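Local coordinates for Lin1840 protein (Listeria innocua serovar 6a, PDB 4ZOC) that probably hydrolyses terminal, non-reducing beta-D-glucosyl residues to release beta-D-glucose, acting in the breakdown of beta-1,2-glucan, at residues V644-V649 with F678-E683; A684-N689 with K694-G699. The protein carries 2 engineered substitutions. All coordinates share one frame; numbering follows the deposited sequence.

Interaction 1: V644-V649 with F678-E683. With MG (magnesium ion), chain D.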
# COMPACT_ATOMS: atom_id res chain seq x y z
N VAL A 644 0.45 8.27 -26.75
CA VAL A 644 1.75 8.98 -26.62
C VAL A 644 2.07 9.17 -25.15
O VAL A 644 1.28 9.76 -24.39
CB VAL A 644 1.72 10.33 -27.34
CG1 VAL A 644 3.07 11.01 -27.23
CG2 VAL A 644 1.27 10.17 -28.78
N TYR A 645 3.28 8.71 -24.79
CA TYR A 645 3.82 8.82 -23.47
C TYR A 645 5.08 9.69 -23.42
O TYR A 645 5.88 9.78 -24.39
CB TYR A 645 4.13 7.41 -22.95
CG TYR A 645 2.98 6.44 -22.88
CD1 TYR A 645 2.63 5.70 -23.98
CD2 TYR A 645 2.35 6.18 -21.68
CE1 TYR A 645 1.59 4.77 -23.94
CE2 TYR A 645 1.25 5.31 -21.61
CZ TYR A 645 0.90 4.61 -22.72
OH TYR A 645 -0.12 3.72 -22.70
N LEU A 646 5.22 10.37 -22.33
CA LEU A 646 6.42 11.10 -22.03
C LEU A 646 7.15 10.57 -20.73
O LEU A 646 6.50 10.16 -19.72
CB LEU A 646 6.03 12.53 -21.82
CG LEU A 646 6.96 13.62 -22.30
CD1 LEU A 646 7.31 13.39 -23.80
CD2 LEU A 646 6.22 14.92 -22.03
N GLN A 647 8.48 10.54 -20.78
CA GLN A 647 9.31 10.31 -19.68
C GLN A 647 10.30 11.48 -19.45
O GLN A 647 10.95 11.93 -20.39
CB GLN A 647 10.12 9.05 -19.85
CG GLN A 647 11.06 8.76 -18.68
CD GLN A 647 11.97 7.55 -18.89
OE1 GLN A 647 12.19 7.10 -20.01
NE2 GLN A 647 12.48 7.01 -17.79
N ASP A 648 10.41 11.93 -18.19
CA ASP A 648 11.41 12.85 -17.72
C ASP A 648 12.57 12.02 -17.15
O ASP A 648 12.45 11.47 -16.07
CB ASP A 648 10.80 13.80 -16.70
CG ASP A 648 11.66 14.98 -16.36
OD1 ASP A 648 12.87 15.04 -16.75
OD2 ASP A 648 11.11 15.87 -15.66
N VAL A 649 13.69 11.97 -17.86
CA VAL A 649 14.72 10.97 -17.59
C VAL A 649 15.48 11.24 -16.26
O VAL A 649 15.77 10.31 -15.47
CB VAL A 649 15.67 10.86 -18.78
CG1 VAL A 649 16.76 9.94 -18.46
CG2 VAL A 649 14.95 10.36 -20.03
N PHE A 678 -0.69 15.31 -32.53
CA PHE A 678 -0.91 15.58 -31.09
C PHE A 678 -0.06 16.77 -30.68
O PHE A 678 1.03 16.91 -31.16
CB PHE A 678 -0.51 14.38 -30.23
CG PHE A 678 -1.18 13.10 -30.56
CD1 PHE A 678 -2.45 12.82 -30.06
CD2 PHE A 678 -0.58 12.17 -31.38
CE1 PHE A 678 -3.04 11.62 -30.36
CE2 PHE A 678 -1.16 10.97 -31.66
CZ PHE A 678 -2.40 10.70 -31.16
N GLU A 679 -0.53 17.63 -29.80
CA GLU A 679 0.30 18.72 -29.22
C GLU A 679 0.58 18.37 -27.77
O GLU A 679 -0.35 18.24 -26.96
CB GLU A 679 -0.44 20.06 -29.29
CG GLU A 679 0.40 21.22 -28.76
CD GLU A 679 -0.27 22.55 -28.77
OE1 GLU A 679 0.42 23.51 -28.45
OE2 GLU A 679 -1.48 22.64 -29.08
N LEU A 680 1.85 18.19 -27.42
CA LEU A 680 2.19 17.97 -26.00
C LEU A 680 2.67 19.33 -25.58
O LEU A 680 3.76 19.76 -26.01
CB LEU A 680 3.28 16.91 -25.85
CG LEU A 680 3.02 15.53 -26.52
CD1 LEU A 680 4.04 14.48 -26.20
CD2 LEU A 680 1.70 15.01 -26.17
N THR A 681 1.86 20.03 -24.78
CA THR A 681 2.20 21.40 -24.35
C THR A 681 3.26 21.29 -23.31
O THR A 681 3.55 20.18 -22.83
CB THR A 681 1.02 22.17 -23.77
OG1 THR A 681 0.66 21.60 -22.52
CG2 THR A 681 -0.16 22.23 -24.71
N SER A 682 3.82 22.42 -22.88
CA SER A 682 4.86 22.37 -21.86
C SER A 682 4.35 21.83 -20.50
O SER A 682 5.11 21.27 -19.72
CB SER A 682 5.58 23.69 -21.74
OG SER A 682 4.73 24.65 -21.22
N GLU A 683 3.06 21.97 -20.25
CA GLU A 683 2.46 21.37 -19.08
C GLU A 683 2.72 19.84 -19.03
O GLU A 683 2.92 19.28 -17.96
CB GLU A 683 0.95 21.71 -19.03
CG GLU A 683 0.32 21.32 -17.71
CD GLU A 683 -0.09 19.84 -17.67
OE1 GLU A 683 -0.48 19.30 -18.73
OE2 GLU A 683 -0.00 19.23 -16.57
MG MG D . 14.37 16.33 -16.45
O HOH W 1 13.23 17.39 -15.03
O HOH W 2 13.78 17.65 -17.86
O HOH W 3 15.45 15.14 -17.81
O HOH W 4 16.10 17.52 -16.02
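Val644 divides its two methyls between Phe678 and Leu680, and this apolar packing carries the contact. With CG1 anti to the backbone N (chi1 -178°), that methyl meets Leu680 CD1 at 3.7 Å, while CG2 is left for the ring. CG2 lies over one face of the Phe678 ring, nearer its rim than its centre, in a CH-pi contact 4.1 Å from the centroid. Leu646 CD1 adds a looser touch on Leu680 CD1 at 4.2 Å. Branched aliphatic residues and a flat ring suit this buried layer, since all can fill space without leaving a polar atom to satisfy. The two strands belong to different sheets of the fibronectin type III-like domain, a beta sandwich. Their segments run nearly parallel, 19° apart, with axes 9.9 Å from each other, so the sheets are joined here by side chains rather than backbone bonds; the backbone of Val644 pairs instead with strand 659-668.

Polar and metal interactions gather at the end of strand 638-648. Asp648 OD1 binds the magnesium ion at 2.0 Å, and four waters with the carbonyl O of Thr650 bring its ligands to six. Asp648 OD2 stays off the metal and accepts a hydrogen bond of 2.7 Å from water 1, itself a magnesium ligand, so that both carboxylate oxygens are engaged.

Interaction 2: A684-N689 with K694-G699; sequences AFSFYN and KVQEPG
The Phe687 ring takes Val695 CG2 over one face, 4.0 Å from its centroid, and Glu697 OE1 at its edge, 3.4 Å from CZ. OE1 lies near the plane of the ring, by its weakly positive hydrogens, and the carboxylate stands almost upright to the ring, the planes 88° apart. Tyr688 carries Lys694 CD over a face, 4.0 Å from its centroid; the bend at chi2 (71°) brings CD over the phenol ring. Lysine suits this exposed place because its methylenes can lie on the ring while the ammonium group stays at the surface. Gln696 NE2 comes obliquely to the Phe685 ring and packs on its CB, while OE1 bonds to Gly621 N.

Two backbone hydrogen bonds, Phe687 N to Val695 O (3.0 Å) and Val695 N to Phe687 O (2.9 Å), fix the pairing. Water 5 extends it, donating to Phe685 O and accepting from Glu697 N. Water 6 links Asn689 ND2, which also bonds Glu693, to Glu697 OE2 at 2.7 Å; that oxygen is held by Ser652 OG as well. This is a short antiparallel beta hairpin of the fibronectin type III-like domain, whose Phe687 and Tyr688 side chains pack against helix 212-219 of the TIM-barrel domain.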
# COMPACT_ATOMS: atom_id res chain seq x y z
N ALA A 684 2.77 19.19 -20.18
CA ALA A 684 3.04 17.73 -20.25
C ALA A 684 4.41 17.43 -19.76
O ALA A 684 4.67 16.29 -19.35
CB ALA A 684 2.87 17.23 -21.66
N PHE A 685 5.31 18.42 -19.83
CA PHE A 685 6.69 18.24 -19.40
C PHE A 685 6.95 18.62 -17.94
O PHE A 685 8.06 18.47 -17.45
CB PHE A 685 7.65 19.06 -20.31
CG PHE A 685 7.74 18.58 -21.72
CD1 PHE A 685 6.76 18.89 -22.67
CD2 PHE A 685 8.83 17.88 -22.14
CE1 PHE A 685 6.84 18.41 -23.97
CE2 PHE A 685 8.91 17.35 -23.42
CZ PHE A 685 7.95 17.66 -24.37
N SER A 686 5.92 19.14 -17.29
CA SER A 686 6.02 19.73 -15.98
C SER A 686 5.60 18.74 -14.92
O SER A 686 4.91 17.72 -15.19
CB SER A 686 5.16 20.96 -15.94
OG SER A 686 5.67 21.88 -16.92
N PHE A 687 6.00 19.10 -13.68
CA PHE A 687 5.73 18.30 -12.50
C PHE A 687 5.85 19.10 -11.23
O PHE A 687 6.38 20.18 -11.24
CB PHE A 687 6.64 17.07 -12.43
CG PHE A 687 8.06 17.39 -12.10
CD1 PHE A 687 8.91 17.89 -13.12
CD2 PHE A 687 8.53 17.30 -10.84
CE1 PHE A 687 10.22 18.20 -12.82
CE2 PHE A 687 9.84 17.61 -10.55
CZ PHE A 687 10.66 18.10 -11.57
N TYR A 688 5.36 18.52 -10.10
CA TYR A 688 5.47 19.10 -8.81
C TYR A 688 6.79 18.77 -8.13
O TYR A 688 7.11 17.62 -8.02
CB TYR A 688 4.31 18.64 -7.93
CG TYR A 688 3.03 19.31 -8.34
CD1 TYR A 688 2.73 20.53 -7.94
CD2 TYR A 688 2.16 18.68 -9.24
CE1 TYR A 688 1.51 21.13 -8.35
CE2 TYR A 688 0.98 19.25 -9.65
CZ TYR A 688 0.64 20.46 -9.18
OH TYR A 688 -0.53 20.97 -9.62
N ASN A 689 7.54 19.77 -7.70
CA ASN A 689 8.82 19.53 -7.09
C ASN A 689 8.73 19.36 -5.57
O ASN A 689 7.62 19.32 -5.03
CB ASN A 689 9.80 20.59 -7.53
CG ASN A 689 9.57 21.95 -6.89
OD1 ASN A 689 8.74 22.13 -6.03
ND2 ASN A 689 10.36 22.92 -7.35
N LYS A 694 4.77 23.73 -9.27
CA LYS A 694 4.65 23.13 -10.60
C LYS A 694 5.75 23.76 -11.49
O LYS A 694 5.76 24.98 -11.65
CB LYS A 694 3.27 23.45 -11.13
CG LYS A 694 2.97 22.85 -12.48
CD LYS A 694 2.81 21.35 -12.32
CE LYS A 694 1.98 20.73 -13.39
NZ LYS A 694 0.63 21.34 -13.45
N VAL A 695 6.69 22.93 -11.97
CA VAL A 695 7.90 23.36 -12.64
C VAL A 695 8.14 22.65 -13.90
O VAL A 695 7.66 21.54 -14.15
CB VAL A 695 9.12 23.16 -11.74
CG1 VAL A 695 8.95 23.99 -10.51
CG2 VAL A 695 9.34 21.72 -11.37
N GLN A 696 8.95 23.28 -14.75
CA GLN A 696 9.55 22.59 -15.87
C GLN A 696 11.07 22.78 -15.78
O GLN A 696 11.57 23.89 -15.65
CB GLN A 696 9.02 23.14 -17.22
CG GLN A 696 9.49 22.32 -18.39
CD GLN A 696 9.19 22.83 -19.78
OE1 GLN A 696 8.69 23.97 -20.00
NE2 GLN A 696 9.44 21.94 -20.76
N GLU A 697 11.80 21.70 -15.86
CA GLU A 697 13.24 21.70 -15.68
C GLU A 697 13.82 21.34 -17.06
O GLU A 697 13.30 20.44 -17.77
CB GLU A 697 13.67 20.62 -14.65
CG GLU A 697 13.22 20.92 -13.26
CD GLU A 697 13.53 19.85 -12.24
OE1 GLU A 697 13.84 18.70 -12.60
OE2 GLU A 697 13.46 20.21 -11.06
N PRO A 698 14.92 22.04 -17.46
CA PRO A 698 15.63 21.65 -18.67
C PRO A 698 16.19 20.24 -18.48
O PRO A 698 16.57 19.85 -17.31
CB PRO A 698 16.72 22.69 -18.85
CG PRO A 698 16.86 23.33 -17.51
CD PRO A 698 15.59 23.11 -16.70
N GLY A 699 16.20 19.51 -19.59
CA GLY A 699 16.83 18.21 -19.62
C GLY A 699 16.20 17.32 -20.68
O GLY A 699 15.41 17.78 -21.48
O HOH W 5 10.52 19.08 -16.32
O HOH W 6 12.51 22.13 -9.38

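The two contacts follow one another along the chain, residues 684-689 coming directly after 678-683. The centres lie 11 Å apart and the contacts touch: Leu646 CD2 packs 3.4 Å from Ala684 O, where the chain leaves the sandwich for the hairpin. The magnesium site is their shared landmark. Asp648 of interaction 1 binds the metal, and its OD2 also lies 3.8 Å from Phe687 CE1 of interaction 2, while the Glu697 side chain comes within about 5 Å of the ion but is not among its ligands. A weak, long ion pair joins Glu683 OE2 to Lys694 NZ. Neither contact includes Trp271, Trp409 or Glu473 of the glucose pocket.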